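Local coordinates for protein aldehyde dehydrogenase (Staphylococcus aureus, PDB 6K10) that oxidises the aldehyde 4,4'-diaponeurosporen-4-al to 4,4'-diaponeurosporenoic acid with NAD+, a step in the biosynthesis of the carotenoid staphyloxanthin, at residues K109-F121 / A135-L149. The protein carries 1 engineered substitution. Residues are numbered along the deposited sequence; the frame is centred on the assembly and turned at random.
Sequences KEPYGTVLIIAPF and AIAAGNTAIIKPSEL
V115 and I143 lie on adjacent parallel strands, 114-118 and 141-145, and I143 N gives a bond of 3.0 Å to V115 O. Five more backbone bonds complete the parallel ladder, the first from T141 N to G113 O and the last from A119 N to K145 O. The tightly packed part is the end near N140. The N140 amide bridges the 112-113 turn and the helix end: OD1 accepts from G113 N at 2.9 Å, in the carbonyl plane and nearly straight (165°), and takes a weak bond from Y112 N. ND2 donates to A135 O within its own amide plane and also to F431 O. Together these bonds fix the flip of the amide. CG of N140 stands anti to the carbonyl carbon (chi1 -59°), which sets the amide against P111 CB. The P111 ring packs on the A138 and G139 carbonyls, with CB 3.2 Å from A138 O. G139 ends the helix in a Schellman motif. On one sheet face T114 OG1 donates to T141 OG1 at 2.8 Å, and T141 OG1 also bonds S18. On the other, V115 CG2 reaches A135 CB (3.9 Å) and A142 CB.

Beyond A119 the pairing loosens. A water spans P120 O and S147 N. S147 OG accepts from L149 N, closing an ST turn. F121 CB and L149 CB, of two partly exposed residues, meet at 3.9 Å. P120 lies about 8 Å, side chain to side chain, from the predicted active-site residue E217.

The two strands and helix 126-138 form a beta-alpha-beta unit. The helix covers the I117 and I144 face, helix 177-184 covers L116 and I143, and strand 190-194 pairs with the other edge of 114-118.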
ATOM      1  N   LYS A 109     -12.332   4.513  -9.030  1.00 22.96           N
ATOM      2  CA  LYS A 109     -12.146   4.255  -7.608  1.00 25.42           C
ATOM      3  C   LYS A 109     -13.242   3.303  -7.145  1.00 24.20           C
ATOM      4  O   LYS A 109     -14.430   3.625  -7.250  1.00 24.95           O
ATOM      5  CB  LYS A 109     -12.181   5.551  -6.796  1.00 25.56           C
ATOM      6  CG  LYS A 109     -10.845   6.272  -6.701  1.00 31.69           C
ATOM      7  CD  LYS A 109     -10.785   7.453  -7.652  1.00 36.31           C
ATOM      8  N   GLU A 110     -12.850   2.137  -6.640  1.00 23.71           N
ATOM      9  CA  GLU A 110     -13.826   1.121  -6.280  1.00 22.86           C
ATOM     10  C   GLU A 110     -13.438   0.459  -4.964  1.00 23.54           C
ATOM     11  O   GLU A 110     -12.258   0.443  -4.597  1.00 22.21           O
ATOM     12  CB  GLU A 110     -13.964   0.055  -7.380  1.00 22.29           C
ATOM     13  CG  GLU A 110     -12.752  -0.844  -7.562  1.00 24.17           C
ATOM     14  CD  GLU A 110     -12.957  -1.870  -8.661  1.00 24.11           C
ATOM     15  OE1 GLU A 110     -13.985  -1.794  -9.362  1.00 25.47           O
ATOM     16  OE2 GLU A 110     -12.089  -2.751  -8.825  1.00 25.43           O
ATOM     17  N   PRO A 111     -14.415  -0.076  -4.237  1.00 23.66           N
ATOM     18  CA  PRO A 111     -14.115  -0.709  -2.947  1.00 23.86           C
ATOM     19  C   PRO A 111     -13.466  -2.073  -3.102  1.00 21.40           C
ATOM     20  O   PRO A 111     -13.511  -2.711  -4.155  1.00 19.37           O
ATOM     21  CB  PRO A 111     -15.493  -0.840  -2.288  1.00 25.06           C
ATOM     22  CG  PRO A 111     -16.464  -0.796  -3.420  1.00 25.96           C
ATOM     23  CD  PRO A 111     -15.860   0.118  -4.435  1.00 26.44           C
ATOM     24  N   TYR A 112     -12.858  -2.520  -2.002  1.00 23.15           N
ATOM     25  CA  TYR A 112     -12.330  -3.877  -1.923  1.00 23.75           C
ATOM     26  C   TYR A 112     -13.439  -4.895  -1.704  1.00 25.58           C
ATOM     27  O   TYR A 112     -13.385  -6.005  -2.244  1.00 25.54           O
ATOM     28  CB  TYR A 112     -11.307  -3.974  -0.792  1.00 22.79           C
ATOM     29  CG  TYR A 112      -9.953  -3.403  -1.125  1.00 21.90           C
ATOM     30  CD1 TYR A 112      -9.068  -4.097  -1.937  1.00 24.18           C
ATOM     31  CD2 TYR A 112      -9.556  -2.172  -0.622  1.00 21.48           C
ATOM     32  CE1 TYR A 112      -7.825  -3.583  -2.240  1.00 24.09           C
ATOM     33  CE2 TYR A 112      -8.314  -1.647  -0.921  1.00 22.01           C
ATOM     34  CZ  TYR A 112      -7.453  -2.356  -1.731  1.00 21.21           C
ATOM     35  OH  TYR A 112      -6.215  -1.844  -2.032  1.00 21.67           O
ATOM     36  N   GLY A 113     -14.444  -4.538  -0.908  1.00 23.68           N
ATOM     37  CA  GLY A 113     -15.517  -5.456  -0.583  1.00 20.77           C
ATOM     38  C   GLY A 113     -15.885  -5.425   0.886  1.00 23.46           C
ATOM     39  O   GLY A 113     -16.473  -4.452   1.367  1.00 23.74           O
ATOM     40  N   THR A 114     -15.536  -6.486   1.609  1.00 19.66           N
ATOM     41  CA  THR A 114     -15.824  -6.620   3.031  1.00 21.46           C
ATOM     42  C   THR A 114     -14.509  -6.531   3.797  1.00 23.44           C
ATOM     43  O   THR A 114     -13.596  -7.328   3.558  1.00 22.97           O
ATOM     44  CB  THR A 114     -16.535  -7.943   3.313  1.00 24.42           C
ATOM     45  OG1 THR A 114     -17.785  -7.970   2.612  1.00 26.13           O
ATOM     46  CG2 THR A 114     -16.786  -8.111   4.805  1.00 25.10           C
ATOM     47  N   VAL A 115     -14.414  -5.564   4.711  1.00 21.93           N
ATOM     48  CA  VAL A 115     -13.152  -5.245   5.364  1.00 24.18           C
ATOM     49  C   VAL A 115     -13.272  -5.465   6.867  1.00 23.25           C
ATOM     50  O   VAL A 115     -14.365  -5.491   7.440  1.00 24.72           O
ATOM     51  CB  VAL A 115     -12.693  -3.801   5.063  1.00 22.46           C
ATOM     52  CG1 VAL A 115     -12.694  -3.545   3.564  1.00 23.31           C
ATOM     53  CG2 VAL A 115     -13.580  -2.792   5.785  1.00 24.04           C
ATOM     54  N   LEU A 116     -12.113  -5.622   7.504  1.00 20.80           N
ATOM     55  CA  LEU A 116     -12.000  -5.844   8.937  1.00 21.93           C
ATOM     56  C   LEU A 116     -11.246  -4.682   9.566  1.00 21.48           C
ATOM     57  O   LEU A 116     -10.200  -4.269   9.056  1.00 22.72           O
ATOM     58  CB  LEU A 116     -11.275  -7.161   9.232  1.00 23.51           C
ATOM     59  CG  LEU A 116     -10.976  -7.478  10.699  1.00 26.03           C
ATOM     60  CD1 LEU A 116     -12.253  -7.512  11.531  1.00 23.32           C
ATOM     61  CD2 LEU A 116     -10.212  -8.787  10.820  1.00 24.70           C
ATOM     62  N   ILE A 117     -11.775  -4.162  10.671  1.00 21.79           N
ATOM     63  CA  ILE A 117     -11.157  -3.065  11.407  1.00 21.32           C
ATOM     64  C   ILE A 117     -10.958  -3.515  12.846  1.00 21.90           C
ATOM     65  O   ILE A 117     -11.928  -3.853  13.537  1.00 22.35           O
ATOM     66  CB  ILE A 117     -12.007  -1.786  11.344  1.00 21.67           C
ATOM     67  CG1 ILE A 117     -12.095  -1.279   9.903  1.00 21.37           C
ATOM     68  CG2 ILE A 117     -11.427  -0.715  12.255  1.00 21.81           C
ATOM     69  CD1 ILE A 117     -13.059  -0.133   9.716  1.00 25.89           C
ATOM     70  N   ILE A 118      -9.704  -3.523  13.295  1.00 20.19           N
ATOM     71  CA  ILE A 118      -9.340  -3.907  14.656  1.00 21.90           C
ATOM     72  C   ILE A 118      -8.828  -2.668  15.374  1.00 22.44           C
ATOM     73  O   ILE A 118      -7.930  -1.983  14.875  1.00 22.28           O
ATOM     74  CB  ILE A 118      -8.276  -5.019  14.667  1.00 20.85           C
ATOM     75  CG1 ILE A 118      -8.772  -6.255  13.918  1.00 23.46           C
ATOM     76  CG2 ILE A 118      -7.882  -5.374  16.095  1.00 18.83           C
ATOM     77  CD1 ILE A 118      -7.662  -7.230  13.563  1.00 23.69           C
ATOM     78  N   ALA A 119      -9.387  -2.387  16.550  1.00 21.29           N
ATOM     79  CA  ALA A 119      -9.007  -1.186  17.272  1.00 21.62           C
ATOM     80  C   ALA A 119      -8.540  -1.509  18.684  1.00 23.87           C
ATOM     81  O   ALA A 119      -9.108  -2.390  19.335  1.00 22.63           O
ATOM     82  CB  ALA A 119     -10.169  -0.197  17.343  1.00 18.56           C
ATOM     83  N   PRO A 120      -7.526  -0.799  19.192  1.00 23.82           N
ATOM     84  CA  PRO A 120      -7.018  -1.080  20.539  1.00 23.22           C
ATOM     85  C   PRO A 120      -7.727  -0.263  21.608  1.00 23.36           C
ATOM     86  O   PRO A 120      -8.752   0.368  21.334  1.00 23.72           O
ATOM     87  CB  PRO A 120      -5.541  -0.698  20.427  1.00 21.35           C
ATOM     88  CG  PRO A 120      -5.566   0.466  19.484  1.00 17.39           C
ATOM     89  CD  PRO A 120      -6.710   0.224  18.514  1.00 20.25           C
ATOM     90  N   PHE A 121      -7.184  -0.254  22.827  1.00 22.01           N
ATOM     91  CA  PHE A 121      -7.864   0.318  23.983  1.00 19.90           C
ATOM     92  C   PHE A 121      -7.630   1.812  24.178  1.00 19.35           C
ATOM     93  O   PHE A 121      -8.417   2.445  24.891  1.00 21.94           O
ATOM     94  CB  PHE A 121      -7.430  -0.415  25.265  1.00 17.42           C
ATOM     95  CG  PHE A 121      -6.022  -0.077  25.714  1.00 22.41           C
ATOM     96  CD1 PHE A 121      -5.764   1.066  26.456  1.00 23.12           C
ATOM     97  CD2 PHE A 121      -4.967  -0.920  25.422  1.00 24.29           C
ATOM     98  CE1 PHE A 121      -4.484   1.379  26.865  1.00 23.82           C
ATOM     99  CE2 PHE A 121      -3.684  -0.617  25.843  1.00 27.76           C
ATOM    100  CZ  PHE A 121      -3.443   0.533  26.569  1.00 25.08           C
ATOM    101  N   ALA A 135     -13.677   3.348   5.181  1.00 21.54           N
ATOM    102  CA  ALA A 135     -14.301   2.148   4.634  1.00 21.77           C
ATOM    103  C   ALA A 135     -15.687   2.455   4.080  1.00 21.21           C
ATOM    104  O   ALA A 135     -16.047   1.994   2.990  1.00 26.45           O
ATOM    105  CB  ALA A 135     -14.378   1.061   5.706  1.00 22.63           C
ATOM    106  N   ILE A 136     -16.480   3.232   4.821  1.00 19.91           N
ATOM    107  CA  ILE A 136     -17.811   3.613   4.349  1.00 22.04           C
ATOM    108  C   ILE A 136     -17.705   4.422   3.066  1.00 23.95           C
ATOM    109  O   ILE A 136     -18.344   4.107   2.054  1.00 24.94           O
ATOM    110  CB  ILE A 136     -18.567   4.399   5.435  1.00 20.15           C
ATOM    111  CG1 ILE A 136     -18.984   3.483   6.585  1.00 22.03           C
ATOM    112  CG2 ILE A 136     -19.782   5.095   4.834  1.00 19.28           C
ATOM    113  CD1 ILE A 136     -19.580   4.231   7.761  1.00 23.69           C
ATOM    114  N   ALA A 137     -16.895   5.485   3.093  1.00 20.86           N
ATOM    115  CA  ALA A 137     -16.797   6.385   1.949  1.00 21.35           C
ATOM    116  C   ALA A 137     -16.264   5.674   0.714  1.00 23.37           C
ATOM    117  O   ALA A 137     -16.624   6.035  -0.412  1.00 25.24           O
ATOM    118  CB  ALA A 137     -15.907   7.580   2.297  1.00 22.62           C
ATOM    119  N   ALA A 138     -15.413   4.667   0.898  1.00 23.57           N
ATOM    120  CA  ALA A 138     -14.879   3.919  -0.231  1.00 23.72           C
ATOM    121  C   ALA A 138     -15.850   2.874  -0.765  1.00 23.66           C
ATOM    122  O   ALA A 138     -15.576   2.279  -1.812  1.00 22.21           O
ATOM    123  CB  ALA A 138     -13.560   3.250   0.161  1.00 22.70           C
ATOM    124  N   GLY A 139     -16.965   2.630  -0.076  1.00 22.70           N
ATOM    125  CA  GLY A 139     -17.988   1.743  -0.588  1.00 22.86           C
ATOM    126  C   GLY A 139     -17.923   0.314  -0.108  1.00 23.62           C
ATOM    127  O   GLY A 139     -18.408  -0.584  -0.805  1.00 22.46           O
ATOM    128  N   ASN A 140     -17.349   0.070   1.063  1.00 21.36           N
ATOM    129  CA  ASN A 140     -17.185  -1.278   1.583  1.00 24.21           C
ATOM    130  C   ASN A 140     -18.278  -1.602   2.597  1.00 27.47           C
ATOM    131  O   ASN A 140     -18.995  -0.726   3.084  1.00 28.81           O
ATOM    132  CB  ASN A 140     -15.807  -1.431   2.234  1.00 21.02           C
ATOM    133  CG  ASN A 140     -14.672  -1.143   1.273  1.00 21.48           C
ATOM    134  OD1 ASN A 140     -14.187  -2.036   0.581  1.00 20.97           O
ATOM    135  ND2 ASN A 140     -14.246   0.114   1.221  1.00 21.36           N
ATOM    136  N   THR A 141     -18.409  -2.890   2.896  1.00 25.44           N
ATOM    137  CA  THR A 141     -19.029  -3.336   4.132  1.00 23.70           C
ATOM    138  C   THR A 141     -17.921  -3.585   5.147  1.00 24.47           C
ATOM    139  O   THR A 141     -16.746  -3.703   4.789  1.00 26.38           O
ATOM    140  CB  THR A 141     -19.863  -4.605   3.926  1.00 23.24           C
ATOM    141  OG1 THR A 141     -18.996  -5.710   3.640  1.00 24.20           O
ATOM    142  CG2 THR A 141     -20.841  -4.424   2.775  1.00 19.91           C
ATOM    143  N   ALA A 142     -18.292  -3.651   6.423  1.00 23.38           N
ATOM    144  CA  ALA A 142     -17.264  -3.662   7.452  1.00 21.40           C
ATOM    145  C   ALA A 142     -17.686  -4.499   8.649  1.00 22.37           C
ATOM    146  O   ALA A 142     -18.864  -4.559   9.009  1.00 22.06           O
ATOM    147  CB  ALA A 142     -16.926  -2.241   7.914  1.00 22.05           C
ATOM    148  N   ILE A 143     -16.692  -5.137   9.260  1.00 20.72           N
ATOM    149  CA  ILE A 143     -16.823  -5.808  10.545  1.00 22.66           C
ATOM    150  C   ILE A 143     -15.792  -5.193  11.481  1.00 23.75           C
ATOM    151  O   ILE A 143     -14.615  -5.073  11.120  1.00 24.65           O
ATOM    152  CB  ILE A 143     -16.623  -7.330  10.421  1.00 22.69           C
ATOM    153  CG1 ILE A 143     -17.784  -7.951   9.644  1.00 24.85           C
ATOM    154  CG2 ILE A 143     -16.497  -7.972  11.790  1.00 24.84           C
ATOM    155  CD1 ILE A 143     -17.614  -9.426   9.374  1.00 27.78           C
ATOM    156  N   ILE A 144     -16.235  -4.793  12.668  1.00 21.54           N
ATOM    157  CA  ILE A 144     -15.406  -4.068  13.622  1.00 22.19           C
ATOM    158  C   ILE A 144     -15.153  -4.961  14.825  1.00 20.22           C
ATOM    159  O   ILE A 144     -16.083  -5.583  15.352  1.00 23.14           O
ATOM    160  CB  ILE A 144     -16.069  -2.748  14.056  1.00 22.29           C
ATOM    161  CG1 ILE A 144     -16.357  -1.863  12.842  1.00 24.41           C
ATOM    162  CG2 ILE A 144     -15.196  -2.012  15.061  1.00 22.18           C
ATOM    163  CD1 ILE A 144     -17.380  -0.781  13.117  1.00 23.09           C
ATOM    164  N   LYS A 145     -13.898  -5.020  15.259  1.00 21.49           N
ATOM    165  CA  LYS A 145     -13.522  -5.714  16.489  1.00 23.01           C
ATOM    166  C   LYS A 145     -12.870  -4.703  17.421  1.00 22.88           C
ATOM    167  O   LYS A 145     -11.671  -4.399  17.276  1.00 22.97           O
ATOM    168  CB  LYS A 145     -12.583  -6.885  16.196  1.00 27.50           C
ATOM    169  CG  LYS A 145     -12.402  -7.851  17.357  1.00 33.15           C
ATOM    170  CD  LYS A 145     -11.267  -7.407  18.259  1.00 37.37           C
ATOM    171  CE  LYS A 145     -11.475  -7.883  19.677  1.00 39.60           C
ATOM    172  NZ  LYS A 145     -10.552  -7.193  20.617  1.00 37.73           N
ATOM    173  N   PRO A 146     -13.609  -4.144  18.373  1.00 23.27           N
ATOM    174  CA  PRO A 146     -13.037  -3.165  19.298  1.00 21.69           C
ATOM    175  C   PRO A 146     -12.357  -3.845  20.481  1.00 24.02           C
ATOM    176  O   PRO A 146     -12.528  -5.039  20.733  1.00 24.71           O
ATOM    177  CB  PRO A 146     -14.268  -2.373  19.755  1.00 22.64           C
ATOM    178  CG  PRO A 146     -15.364  -3.389  19.734  1.00 23.40           C
ATOM    179  CD  PRO A 146     -15.054  -4.332  18.590  1.00 23.28           C
ATOM    180  N   SER A 147     -11.583  -3.048  21.214  1.00 22.46           N
ATOM    181  CA  SER A 147     -10.863  -3.557  22.371  1.00 22.91           C
ATOM    182  C   SER A 147     -11.831  -3.920  23.491  1.00 23.19           C
ATOM    183  O   SER A 147     -12.742  -3.151  23.813  1.00 20.39           O
ATOM    184  CB  SER A 147      -9.859  -2.519  22.868  1.00 24.02           C
ATOM    185  OG  SER A 147      -9.238  -2.938  24.072  1.00 24.05           O
ATOM    186  N   GLU A 148     -11.629  -5.092  24.088  1.00 20.96           N
ATOM    187  CA  GLU A 148     -12.394  -5.475  25.263  1.00 20.78           C
ATOM    188  C   GLU A 148     -11.754  -5.005  26.562  1.00 22.85           C
ATOM    189  O   GLU A 148     -12.354  -5.181  27.629  1.00 22.39           O
ATOM    190  CB  GLU A 148     -12.594  -6.996  25.299  1.00 25.91           C
ATOM    191  CG  GLU A 148     -11.337  -7.799  25.579  1.00 26.57           C
ATOM    192  CD  GLU A 148     -11.651  -9.236  25.957  1.00 36.35           C
ATOM    193  OE1 GLU A 148     -10.711  -9.986  26.293  1.00 37.88           O
ATOM    194  OE2 GLU A 148     -12.841  -9.615  25.918  1.00 37.57           O
ATOM    195  N   LEU A 149     -10.556  -4.413  26.502  1.00 21.80           N
ATOM    196  CA  LEU A 149      -9.971  -3.790  27.685  1.00 22.82           C
ATOM    197  C   LEU A 149     -10.714  -2.526  28.087  1.00 24.18           C
ATOM    198  O   LEU A 149     -10.638  -2.119  29.251  1.00 24.65           O
ATOM    199  CB  LEU A 149      -8.494  -3.467  27.451  1.00 23.46           C
ATOM    200  CG  LEU A 149      -7.557  -4.646  27.182  1.00 26.26           C
ATOM    201  CD1 LEU A 149      -6.105  -4.196  27.239  1.00 23.65           C
ATOM    202  CD2 LEU A 149      -7.814  -5.776  28.167  1.00 30.27           C
TER
HETATM  203  O   HOH W   1     -11.575   0.000  20.658  1.00 23.15           O